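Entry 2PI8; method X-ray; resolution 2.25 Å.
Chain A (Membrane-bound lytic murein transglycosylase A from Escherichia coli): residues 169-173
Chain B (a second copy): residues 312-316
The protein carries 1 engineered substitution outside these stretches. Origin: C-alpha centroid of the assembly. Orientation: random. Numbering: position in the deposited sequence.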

# COMPACT_ATOMS: atom_id res chain seq x y z
N PHE A 169 -9.64 8.82 3.08
CA PHE A 169 -9.51 10.00 3.92
C PHE A 169 -8.72 11.14 3.27
O PHE A 169 -8.56 12.21 3.86
CB PHE A 169 -8.91 9.63 5.28
CG PHE A 169 -9.84 8.86 6.17
CD1 PHE A 169 -10.89 9.50 6.83
CD2 PHE A 169 -9.70 7.49 6.33
CE1 PHE A 169 -11.77 8.79 7.64
CE2 PHE A 169 -10.58 6.76 7.14
CZ PHE A 169 -11.61 7.42 7.79
N GLY A 170 -8.24 10.90 2.05
CA GLY A 170 -7.50 11.89 1.29
C GLY A 170 -6.33 12.55 2.00
O GLY A 170 -6.04 13.72 1.74
N ASP A 171 -5.65 11.81 2.86
CA ASP A 171 -4.51 12.33 3.61
C ASP A 171 -3.24 11.51 3.40
O ASP A 171 -2.20 11.81 3.98
CB ASP A 171 -4.84 12.40 5.11
CG ASP A 171 -5.26 11.06 5.70
OD1 ASP A 171 -5.31 10.05 4.97
OD2 ASP A 171 -5.55 11.02 6.92
N GLY A 172 -3.34 10.49 2.56
CA GLY A 172 -2.20 9.64 2.28
C GLY A 172 -2.38 8.23 2.80
O GLY A 172 -1.86 7.28 2.22
N SER A 173 -3.13 8.09 3.89
CA SER A 173 -3.39 6.79 4.50
C SER A 173 -4.19 5.88 3.56
O SER A 173 -4.96 6.37 2.72
CB SER A 173 -4.13 6.95 5.83
OG SER A 173 -5.43 7.47 5.65
N GLY B 312 3.32 18.46 4.89
CA GLY B 312 2.96 17.06 4.75
C GLY B 312 2.06 16.73 3.57
O GLY B 312 2.13 17.38 2.53
N ILE B 313 1.22 15.72 3.75
CA ILE B 313 0.30 15.27 2.70
C ILE B 313 -1.15 15.34 3.21
O ILE B 313 -1.44 14.88 4.31
CB ILE B 313 0.59 13.81 2.30
CG1 ILE B 313 2.08 13.62 2.00
CG2 ILE B 313 -0.25 13.42 1.09
CD1 ILE B 313 2.51 12.17 1.89
N GLY B 314 -2.04 15.90 2.39
CA GLY B 314 -3.43 15.99 2.78
C GLY B 314 -3.99 17.38 3.02
O GLY B 314 -3.26 18.37 2.94
N PRO B 315 -5.30 17.48 3.32
CA PRO B 315 -6.03 18.72 3.59
C PRO B 315 -5.52 19.46 4.82
O PRO B 315 -5.27 20.66 4.78
CB PRO B 315 -7.46 18.23 3.80
CG PRO B 315 -7.52 16.99 2.98
CD PRO B 315 -6.22 16.34 3.33
N GLU B 316 -5.38 18.73 5.93
CA GLU B 316 -4.91 19.29 7.19
C GLU B 316 -3.52 19.89 7.04
O GLU B 316 -3.19 20.90 7.66
CB GLU B 316 -4.92 18.22 8.29
CG GLU B 316 -6.30 17.66 8.59
CD GLU B 316 -6.28 16.57 9.64
OE1 GLU B 316 -5.98 16.87 10.82
OE2 GLU B 316 -6.57 15.40 9.30

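The two stretches, from two copies of the murein transglycosylase, meet through a small contact that buries 189 Å² in total and contains no hydrogen bond across it. The chain A stretch is irregular throughout. Its partner comprises the end of a strand, Gly B312 and Ile B313, followed by a non-regular residue, Gly B314, before a helix. The CA atoms come nearest at Asp A171 and Gly B314, 3.9 Å apart. Main-chain atoms of chain A meet both the main chain and the side chains of chain B.

Phe A169 takes little part. Its CB points sideways and the end of its side chain leads away from chain B; its nearest side-chain atom, Phe A169 CB, is 7.4 Å from Glu B316 OE2. Contact begins with Gly A170, whose positive phi of 51° is a conformation that favours glycine. Its carbonyl reaches across the interface: Gly A170 O lies 3.1 Å from Pro B315 CD and 3.6 Å from Gly B314 CA. Both carbons are bonded to the proline nitrogen or next to a peptide group, which makes their hydrogens slightly polar and the approach of a carbonyl oxygen favourable, though weakly so. Proline, lacking an amide hydrogen, offers this oxygen no conventional donor.

Asp A171 has the largest covered area of the ten residues, 54 Å², and its closest contacts are made by backbone atoms. Its CA rests against Gly B314 CA and lies 4.4 Å from Pro B315 CD. This close approach depends on the bare CA of Gly B314: a CB there would point toward chain A and come within 3.0 Å of Asp A171 CA. The backbone angles of Gly B314 independently call for glycine, since a CB would also be jammed against the preceding carbonyl oxygen. Less comfortable is the approach of Asp A171 O to Ile B313 O at 3.2 Å; both are acceptors, so the pair forms no hydrogen bond.

The carboxylate of Asp A171 is instead engaged within its own chain. With chi1 at 57° (p), its OD1 accepts hydrogen bonds from Ser A173 N at 3.1 Å and from Ser A173 OG at 2.7 Å, tying together the two ends of the short segment that spans Gly A172.

At Gly A172 the contact becomes apolar and looser. The CB of Ile B313 points toward chain A, and its CG2 methyl lies 4.4 Å from Gly A172 CA, a van der Waals approach. Ser A173 stands beyond the contact.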